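Local coordinates for protein glutamate receptor 1 (Adineta vaga, PDB 4IO2) that binds L-glutamate with the extracellular ligand-binding domain described here and probably opens an ion channel in response, at residues G84-T89 with G208-K213; D43-L48 with A56-A61; F20-N25 with K239-T244. One frame throughout, in Å; residues are numbered along the deposited sequence.

All three contacts lie in the lobe of the clamshell-shaped ligand-binding domain that holds the parallel sheet 55-60, 9-14, 81-82. Along the chain, both segments of interaction 2 come before those of interaction 1, and the segments of interaction 3 flank them all, bringing the first hairpin to the C-terminal helix 233-242. Their centres lie about 14 Å (1 and 2), 20 Å (1 and 3) and 14 Å (2 and 3) apart. D43 of helix 40-52 pairs with K240, joining interactions 2 and 3. Interaction 1, which holds the glutamate-binding loop, reaches the other two contacts within this one lobe, through I209 on L48 and D85 on F20.

Interaction 1: residues G84-T89 with G208-K213; sequences GDITVT and GIVTPK. With GLU (glutamic acid), chain E.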
loop_
_atom_site.group_PDB
_atom_site.type_symbol
_atom_site.label_atom_id
_atom_site.label_comp_id
_atom_site.label_asym_id
_atom_site.label_seq_id
_atom_site.Cartn_x
_atom_site.Cartn_y
_atom_site.Cartn_z
ATOM N N GLY A 84 -6.829 -12.691 4.538
ATOM C CA GLY A 84 -5.593 -13.412 4.674
ATOM C C GLY A 84 -4.456 -12.667 4.017
ATOM O O GLY A 84 -4.514 -11.462 3.705
ATOM N N ASP A 85 -3.359 -13.390 3.814
ATOM C CA ASP A 85 -2.185 -12.893 3.080
ATOM C C ASP A 85 -2.435 -13.055 1.585
ATOM O O ASP A 85 -1.785 -13.848 0.923
ATOM C CB ASP A 85 -0.897 -13.613 3.522
ATOM C CG ASP A 85 -0.977 -15.150 3.545
ATOM O OD1 ASP A 85 -2.058 -15.743 3.565
ATOM O OD2 ASP A 85 0.122 -15.789 3.590
ATOM N N ILE A 86 -3.424 -12.287 1.089
ATOM C CA ILE A 86 -3.927 -12.416 -0.268
ATOM C C ILE A 86 -3.509 -11.196 -1.066
ATOM O O ILE A 86 -3.918 -10.061 -0.779
ATOM C CB ILE A 86 -5.464 -12.528 -0.277
ATOM C CG1 ILE A 86 -5.959 -13.677 0.615
ATOM C CG2 ILE A 86 -5.970 -12.736 -1.659
ATOM C CD1 ILE A 86 -7.443 -13.582 0.966
ATOM N N THR A 87 -2.617 -11.419 -2.036
ATOM C CA THR A 87 -2.097 -10.342 -2.838
ATOM C C THR A 87 -3.123 -9.743 -3.793
ATOM O O THR A 87 -3.830 -10.454 -4.503
ATOM C CB THR A 87 -0.861 -10.812 -3.612
ATOM O OG1 THR A 87 0.083 -11.367 -2.689
ATOM C CG2 THR A 87 -0.182 -9.669 -4.392
ATOM N N VAL A 88 -3.179 -8.416 -3.844
ATOM C CA VAL A 88 -4.039 -7.685 -4.787
ATOM C C VAL A 88 -3.343 -7.707 -6.133
ATOM O O VAL A 88 -2.210 -7.228 -6.279
ATOM C CB VAL A 88 -4.245 -6.256 -4.297
ATOM C CG1 VAL A 88 -5.172 -5.527 -5.260
ATOM C CG2 VAL A 88 -4.823 -6.261 -2.867
ATOM N N THR A 89 -3.968 -8.313 -7.129
ATOM C CA THR A 89 -3.395 -8.387 -8.476
ATOM C C THR A 89 -4.409 -7.926 -9.512
ATOM O O THR A 89 -5.593 -7.958 -9.293
ATOM C CB THR A 89 -2.950 -9.805 -8.893
ATOM O OG1 THR A 89 -4.105 -10.597 -9.100
ATOM C CG2 THR A 89 -2.042 -10.480 -7.829
ATOM N N GLY A 208 -5.052 -7.315 0.562
ATOM C CA GLY A 208 -6.356 -6.698 0.757
ATOM C C GLY A 208 -7.355 -7.749 1.130
ATOM O O GLY A 208 -7.190 -8.931 0.811
ATOM N N ILE A 209 -8.433 -7.300 1.766
ATOM C CA ILE A 209 -9.578 -8.173 2.020
ATOM C C ILE A 209 -10.365 -8.316 0.710
ATOM O O ILE A 209 -10.674 -7.333 0.068
ATOM C CB ILE A 209 -10.448 -7.622 3.171
ATOM C CG1 ILE A 209 -9.616 -7.672 4.455
ATOM C CG2 ILE A 209 -11.725 -8.455 3.300
ATOM C CD1 ILE A 209 -10.351 -7.127 5.674
ATOM N N VAL A 210 -10.659 -9.545 0.319
ATOM C CA VAL A 210 -11.400 -9.812 -0.897
ATOM C C VAL A 210 -12.869 -9.617 -0.623
ATOM O O VAL A 210 -13.391 -10.140 0.352
ATOM C CB VAL A 210 -11.165 -11.262 -1.384
ATOM C CG1 VAL A 210 -11.853 -11.469 -2.717
ATOM C CG2 VAL A 210 -9.697 -11.596 -1.494
ATOM N N THR A 211 -13.549 -8.903 -1.509
ATOM C CA THR A 211 -14.995 -8.685 -1.421
ATOM C C THR A 211 -15.606 -8.877 -2.804
ATOM O O THR A 211 -14.918 -8.837 -3.808
ATOM C CB THR A 211 -15.364 -7.272 -0.893
ATOM O OG1 THR A 211 -15.235 -6.305 -1.921
ATOM C CG2 THR A 211 -14.507 -6.847 0.276
ATOM N N PRO A 212 -16.924 -8.988 -2.862
ATOM C CA PRO A 212 -17.546 -8.978 -4.176
ATOM C C PRO A 212 -17.308 -7.657 -4.888
ATOM O O PRO A 212 -17.164 -6.637 -4.213
ATOM C CB PRO A 212 -19.047 -9.164 -3.862
ATOM C CG PRO A 212 -19.054 -9.848 -2.526
ATOM C CD PRO A 212 -17.895 -9.245 -1.784
ATOM N N LYS A 213 -17.359 -7.661 -6.218
ATOM C CA LYS A 213 -17.371 -6.404 -6.929
ATOM C C LYS A 213 -18.649 -5.638 -6.604
ATOM O O LYS A 213 -19.695 -6.229 -6.341
ATOM C CB LYS A 213 -17.278 -6.662 -8.428
ATOM C CG LYS A 213 -15.892 -7.163 -8.831
ATOM C CD LYS A 213 -15.736 -7.147 -10.330
ATOM C CE LYS A 213 -16.518 -8.234 -10.990
ATOM N NZ LYS A 213 -16.295 -8.183 -12.479
HETATM N N GLU E . 0.081 -13.770 -1.163
HETATM C CA GLU E . 0.188 -14.822 -2.179
HETATM C C GLU E . -1.026 -14.787 -3.103
HETATM O O GLU E . -2.031 -14.110 -2.763
HETATM C CB GLU E . 0.314 -16.220 -1.567
HETATM C CG GLU E . 1.490 -16.436 -0.607
HETATM C CD GLU E . 2.876 -16.447 -1.251
HETATM O OE1 GLU E . 2.955 -16.422 -2.477
HETATM O OE2 GLU E . 3.882 -16.559 -0.501
HETATM O OXT GLU E . -0.977 -15.424 -4.181
HETATM O O HOH W 1 -6.894 -10.022 3.347
#
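I86 turns CG1 anti to its carbonyl carbon (chi1 -55°) and extends to CD1, so that CG2 and CD1 both rest on V210 CG2, CD1 at 3.9 Å; the two side chains cross at about a right angle. V88 sends CG2 over the backbone of G208, 3.6 Å from G208 N. That same amide gives the direct hydrogen bond between the segments, a long one, G208 N to I86 O at 3.3 Å. A water extends the link, accepting from G84 N and donating weakly to G208 O. An inverse gamma turn at D85, with a weak bond from I86 N to G84 O, shapes the start of the loop. In the clamshell fold of glutamate receptor ligand-binding domains, this loop grips the amino-acid head of the ligand. The ligand N donates to D85 O and to T87 OG1, each at 2.8 Å, and T87 N donates almost straight (168°) to ligand O at 2.8 Å. R92 and R136 also bond the ligand, as do A140 and D180. The D85 carboxylate has OD1 hydrogen-bonded to Y67 and OD2 to S17, while T87 O receives R92 NH1, tying a first-shell arginine to the loop.

Interaction 2: residues D43-L48 with A56-A61; sequences DLIEYL and ADVQLA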
loop_
_atom_site.group_PDB
_atom_site.type_symbol
_atom_site.label_atom_id
_atom_site.label_comp_id
_atom_site.label_asym_id
_atom_site.label_seq_id
_atom_site.Cartn_x
_atom_site.Cartn_y
_atom_site.Cartn_z
ATOM N N ASP A 43 -7.225 -12.347 14.995
ATOM C CA ASP A 43 -7.259 -11.161 15.834
ATOM C C ASP A 43 -7.830 -9.956 15.057
ATOM O O ASP A 43 -8.579 -9.122 15.605
ATOM C CB ASP A 43 -5.860 -10.784 16.375
ATOM C CG ASP A 43 -5.327 -11.737 17.400
ATOM O OD1 ASP A 43 -6.029 -12.671 17.851
ATOM O OD2 ASP A 43 -4.172 -11.469 17.842
ATOM N N LEU A 44 -7.454 -9.831 13.794
ATOM C CA LEU A 44 -7.972 -8.748 12.957
ATOM C C LEU A 44 -9.513 -8.848 12.834
ATOM O O LEU A 44 -10.214 -7.834 12.935
ATOM C CB LEU A 44 -7.300 -8.786 11.569
ATOM C CG LEU A 44 -7.839 -7.774 10.568
ATOM C CD1 LEU A 44 -7.738 -6.327 11.075
ATOM C CD2 LEU A 44 -7.157 -7.951 9.246
ATOM N N ILE A 45 -10.046 -10.056 12.608
ATOM C CA ILE A 45 -11.485 -10.237 12.525
ATOM C C ILE A 45 -12.146 -9.739 13.821
ATOM O O ILE A 45 -13.173 -9.093 13.776
ATOM C CB ILE A 45 -11.826 -11.724 12.268
ATOM C CG1 ILE A 45 -11.454 -12.091 10.827
ATOM C CG2 ILE A 45 -13.287 -12.023 12.526
ATOM C CD1 ILE A 45 -11.354 -13.618 10.560
ATOM N N GLU A 46 -11.585 -10.072 14.971
ATOM C CA GLU A 46 -12.135 -9.605 16.231
ATOM C C GLU A 46 -12.106 -8.073 16.367
ATOM O O GLU A 46 -13.072 -7.472 16.842
ATOM C CB GLU A 46 -11.415 -10.269 17.400
ATOM C CG GLU A 46 -11.910 -9.858 18.774
ATOM C CD GLU A 46 -13.408 -10.072 18.966
ATOM O OE1 GLU A 46 -14.009 -10.911 18.254
ATOM O OE2 GLU A 46 -13.985 -9.389 19.839
ATOM N N TYR A 47 -11.018 -7.421 15.957
ATOM C CA TYR A 47 -10.963 -5.959 16.043
ATOM C C TYR A 47 -12.014 -5.356 15.120
ATOM O O TYR A 47 -12.723 -4.414 15.488
ATOM C CB TYR A 47 -9.594 -5.445 15.588
ATOM C CG TYR A 47 -8.516 -5.434 16.645
ATOM C CD1 TYR A 47 -8.557 -4.536 17.694
ATOM C CD2 TYR A 47 -7.421 -6.299 16.570
ATOM C CE1 TYR A 47 -7.557 -4.508 18.638
ATOM C CE2 TYR A 47 -6.415 -6.270 17.527
ATOM C CZ TYR A 47 -6.495 -5.379 18.559
ATOM O OH TYR A 47 -5.519 -5.306 19.551
ATOM N N LEU A 48 -12.170 -5.904 13.925
ATOM C CA LEU A 48 -13.179 -5.385 13.001
ATOM C C LEU A 48 -14.621 -5.662 13.512
ATOM O O LEU A 48 -15.505 -4.796 13.440
ATOM C CB LEU A 48 -13.031 -6.000 11.624
ATOM C CG LEU A 48 -11.794 -5.514 10.848
ATOM C CD1 LEU A 48 -11.592 -6.393 9.647
ATOM C CD2 LEU A 48 -11.990 -4.056 10.443
ATOM N N ALA A 56 -19.526 -12.792 12.865
ATOM C CA ALA A 56 -18.479 -13.489 12.127
ATOM C C ALA A 56 -18.743 -14.982 12.040
ATOM O O ALA A 56 -18.852 -15.673 13.047
ATOM C CB ALA A 56 -17.141 -13.247 12.764
ATOM N N ASP A 57 -18.858 -15.462 10.816
ATOM C CA ASP A 57 -18.906 -16.892 10.536
ATOM C C ASP A 57 -17.627 -17.289 9.783
ATOM O O ASP A 57 -17.553 -17.210 8.557
ATOM C CB ASP A 57 -20.174 -17.214 9.734
ATOM C CG ASP A 57 -20.246 -18.665 9.276
ATOM O OD1 ASP A 57 -19.513 -19.503 9.834
ATOM O OD2 ASP A 57 -21.078 -18.968 8.380
ATOM N N VAL A 58 -16.613 -17.655 10.544
ATOM C CA VAL A 58 -15.261 -17.854 10.015
ATOM C C VAL A 58 -15.151 -19.278 9.464
ATOM O O VAL A 58 -15.450 -20.236 10.164
ATOM C CB VAL A 58 -14.210 -17.614 11.083
ATOM C CG1 VAL A 58 -12.823 -17.931 10.538
ATOM C CG2 VAL A 58 -14.279 -16.196 11.600
ATOM N N GLN A 59 -14.777 -19.395 8.199
ATOM C CA GLN A 59 -14.719 -20.664 7.498
ATOM C C GLN A 59 -13.332 -20.875 6.910
ATOM O O GLN A 59 -12.899 -20.134 6.035
ATOM C CB GLN A 59 -15.768 -20.690 6.395
ATOM C CG GLN A 59 -17.199 -20.619 6.892
ATOM C CD GLN A 59 -17.668 -21.931 7.503
ATOM O OE1 GLN A 59 -17.232 -23.000 7.100
ATOM N NE2 GLN A 59 -18.556 -21.845 8.478
ATOM N N LEU A 60 -12.632 -21.891 7.399
ATOM C CA LEU A 60 -11.323 -22.259 6.861
ATOM C C LEU A 60 -11.480 -22.939 5.501
ATOM O O LEU A 60 -12.254 -23.918 5.348
ATOM C CB LEU A 60 -10.633 -23.197 7.834
ATOM C CG LEU A 60 -9.250 -23.761 7.466
ATOM C CD1 LEU A 60 -8.235 -22.626 7.379
ATOM C CD2 LEU A 60 -8.840 -24.826 8.489
ATOM N N ALA A 61 -10.743 -22.435 4.513
ATOM C CA ALA A 61 -10.754 -23.058 3.191
ATOM C C ALA A 61 -10.211 -24.477 3.320
ATOM O O ALA A 61 -9.308 -24.747 4.125
ATOM C CB ALA A 61 -9.940 -22.260 2.214
#
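I45 meets A56 and V58 through methyl groups alone, with no ring or other flat group between them; the flat groups of the strand, the D57 carboxylate and the Q59 amide, are turned away from the helix and deal with each other. In the Q59 conformer described, NE2 donates to D57 OD1 at 2.9 Å; for the second conformer this bond is less certain. Across the contact I45 divides its two branches. CG2, anti to the backbone N, lies 4.1 Å from A56 CB. The other branch, with CG1 beside the backbone N (chi1 -72°), carries CD1 to within 4.0 Å of V58 CG2, and these two side chains reach toward each other tip to tip. A56 and V58 both point at the helix because strand side chains alternate, so one isoleucine can serve both. I12 and V14 of the adjacent strand 9-14 complete the apolar surface under I45, and I83 joins them. L44 and L48 of the helix pack on helix 218-230 instead. Helix 40-52 thus lies over the sheet and connects strand 9-14, by way of a hairpin, to its parallel neighbour 55-60: a beta-alpha-beta crossover, within the 2-1-3 strand order with which the sheet of periplasmic-binding-protein folds begins; glutamate-receptor ligand-binding domains belong to the type II class.

Interaction 3: residues F20-N25 with K239-T244; sequences FTIVAN and KKWFQT
F20, which with T21 forms a classic beta bulge opposite S17 just before strand 22-25, has its CA 7.7 Å from the CA of W241 in helix 233-242. Although the CB of F20 points away from the helix, its ring reaches back and offers a face to F242. The pair is T-shaped: centroids 4.9 Å apart, planes at 62°, F242 CZ touching F20 CE2 at 3.5 Å from a point displaced toward the rim of the F20 ring. F242 has CG beside its backbone N (chi1 -69°), which sends this CZ edge out from the helix. F20 also makes an edge-to-face pair with Y40 and packs on D85 of the glutamate pocket. With F20 replaced by an alanine, the F242 edge is likely to lose its aromatic face and a gap to open beside D85. The contact joins the hairpin 22-25/35-38 to the C-terminal helix within one lobe of the clamshell. Two residues on, at the start of strand 22-25, I22 CD1 meets the six-membered ring of W241 obliquely, 3.7 Å from CZ3. K240 CG lies over one face of that indole, and W241 NE1 probably donates a hydrogen bond to D43 OD2.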
loop_
_atom_site.group_PDB
_atom_site.type_symbol
_atom_site.label_atom_id
_atom_site.label_comp_id
_atom_site.label_asym_id
_atom_site.label_seq_id
_atom_site.Cartn_x
_atom_site.Cartn_y
_atom_site.Cartn_z
ATOM N N PHE A 20 -0.410 -15.904 10.070
ATOM C CA PHE A 20 -1.666 -15.241 9.732
ATOM C C PHE A 20 -2.852 -16.055 10.217
ATOM O O PHE A 20 -3.708 -15.525 10.967
ATOM C CB PHE A 20 -1.756 -15.004 8.227
ATOM C CG PHE A 20 -0.993 -13.774 7.740
ATOM C CD1 PHE A 20 -1.412 -12.513 8.112
ATOM C CD2 PHE A 20 0.153 -13.895 6.984
ATOM C CE1 PHE A 20 -0.728 -11.374 7.664
ATOM C CE2 PHE A 20 0.858 -12.776 6.529
ATOM C CZ PHE A 20 0.408 -11.523 6.879
ATOM N N THR A 21 -2.925 -17.321 9.788
ATOM C CA THR A 21 -3.987 -18.221 10.140
ATOM C C THR A 21 -3.336 -19.550 10.472
ATOM O O THR A 21 -2.816 -20.242 9.604
ATOM C CB THR A 21 -5.056 -18.360 9.011
ATOM O OG1 THR A 21 -5.697 -17.089 8.868
ATOM C CG2 THR A 21 -6.089 -19.424 9.334
ATOM N N ILE A 22 -3.367 -19.864 11.762
ATOM C CA ILE A 22 -2.690 -21.020 12.320
ATOM C C ILE A 22 -3.745 -22.042 12.702
ATOM O O ILE A 22 -4.655 -21.726 13.449
ATOM C CB ILE A 22 -1.929 -20.636 13.585
ATOM C CG1 ILE A 22 -0.922 -19.508 13.282
ATOM C CG2 ILE A 22 -1.211 -21.864 14.154
ATOM C CD1 ILE A 22 -0.404 -18.777 14.552
ATOM N N VAL A 23 -3.637 -23.249 12.160
ATOM C CA VAL A 23 -4.646 -24.293 12.317
ATOM C C VAL A 23 -4.096 -25.352 13.273
ATOM O O VAL A 23 -3.024 -25.916 13.025
ATOM C CB VAL A 23 -4.983 -24.909 10.935
ATOM C CG1 VAL A 23 -5.996 -26.069 11.060
ATOM C CG2 VAL A 23 -5.474 -23.817 9.985
ATOM N N ALA A 24 -4.823 -25.616 14.354
ATOM C CA ALA A 24 -4.490 -26.689 15.282
ATOM C C ALA A 24 -5.623 -27.703 15.411
ATOM O O ALA A 24 -6.790 -27.330 15.465
ATOM C CB ALA A 24 -4.199 -26.094 16.661
ATOM N N ASN A 25 -5.276 -28.984 15.498
ATOM C CA ASN A 25 -6.237 -30.029 15.827
ATOM C C ASN A 25 -6.239 -30.314 17.325
ATOM O O ASN A 25 -5.166 -30.444 17.941
ATOM C CB ASN A 25 -5.897 -31.335 15.109
ATOM C CG ASN A 25 -7.081 -32.300 15.059
ATOM O OD1 ASN A 25 -8.121 -32.062 15.676
ATOM N ND2 ASN A 25 -6.922 -33.402 14.319
ATOM N N LYS A 239 3.488 -6.751 14.888
ATOM C CA LYS A 239 4.534 -6.967 15.869
ATOM C C LYS A 239 4.230 -8.203 16.716
ATOM O O LYS A 239 5.098 -9.072 16.923
ATOM C CB LYS A 239 4.739 -5.734 16.755
ATOM C CG LYS A 239 5.729 -5.920 17.909
ATOM C CD LYS A 239 5.892 -4.646 18.737
ATOM C CE LYS A 239 6.842 -4.833 19.934
ATOM N NZ LYS A 239 7.179 -3.556 20.632
ATOM N N LYS A 240 2.984 -8.336 17.156
ATOM C CA LYS A 240 2.588 -9.461 18.016
ATOM C C LYS A 240 2.878 -10.821 17.372
ATOM O O LYS A 240 3.399 -11.722 18.004
ATOM C CB LYS A 240 1.095 -9.371 18.368
ATOM C CG LYS A 240 0.546 -10.568 19.125
ATOM C CD LYS A 240 -0.938 -10.431 19.450
ATOM C CE LYS A 240 -1.447 -11.708 20.106
ATOM N NZ LYS A 240 -2.914 -11.652 20.382
ATOM N N TRP A 241 2.509 -10.980 16.104
ATOM C CA TRP A 241 2.600 -12.265 15.440
ATOM C C TRP A 241 3.921 -12.503 14.709
ATOM O O TRP A 241 4.274 -13.657 14.479
ATOM C CB TRP A 241 1.399 -12.441 14.486
ATOM C CG TRP A 241 0.118 -12.589 15.282
ATOM C CD1 TRP A 241 -0.828 -11.617 15.558
ATOM C CD2 TRP A 241 -0.310 -13.764 16.003
ATOM N NE1 TRP A 241 -1.809 -12.135 16.361
ATOM C CE2 TRP A 241 -1.519 -13.435 16.664
ATOM C CE3 TRP A 241 0.203 -15.056 16.134
ATOM C CZ2 TRP A 241 -2.223 -14.348 17.430
ATOM C CZ3 TRP A 241 -0.489 -15.982 16.925
ATOM C CH2 TRP A 241 -1.696 -15.614 17.575
ATOM N N PHE A 242 4.615 -11.452 14.291
ATOM C CA PHE A 242 5.775 -11.624 13.402
ATOM C C PHE A 242 7.119 -11.289 14.023
ATOM O O PHE A 242 8.158 -11.685 13.488
ATOM C CB PHE A 242 5.615 -10.807 12.121
ATOM C CG PHE A 242 4.525 -11.338 11.204
ATOM C CD1 PHE A 242 3.193 -10.981 11.419
ATOM C CD2 PHE A 242 4.825 -12.232 10.184
ATOM C CE1 PHE A 242 2.191 -11.484 10.573
ATOM C CE2 PHE A 242 3.826 -12.730 9.330
ATOM C CZ PHE A 242 2.510 -12.360 9.559
ATOM N N GLN A 243 7.162 -10.651 15.183
ATOM C CA GLN A 243 8.482 -10.341 15.788
ATOM C C GLN A 243 9.386 -11.521 16.239
ATOM O O GLN A 243 10.578 -11.388 16.419
ATOM C CB GLN A 243 8.354 -9.295 16.879
ATOM C CG GLN A 243 8.512 -7.903 16.307
ATOM C CD GLN A 243 9.012 -6.856 17.330
ATOM O OE1 GLN A 243 9.103 -7.114 18.546
ATOM N NE2 GLN A 243 9.334 -5.668 16.827
ATOM N N THR A 244 8.840 -12.691 16.370
ATOM C CA THR A 244 9.568 -13.784 16.964
ATOM C C THR A 244 10.718 -14.294 16.076
ATOM O O THR A 244 10.603 -14.318 14.857
ATOM C CB THR A 244 8.540 -14.941 17.157
ATOM O OG1 THR A 244 7.331 -14.409 17.753
ATOM C CG2 THR A 244 9.158 -16.120 18.038
#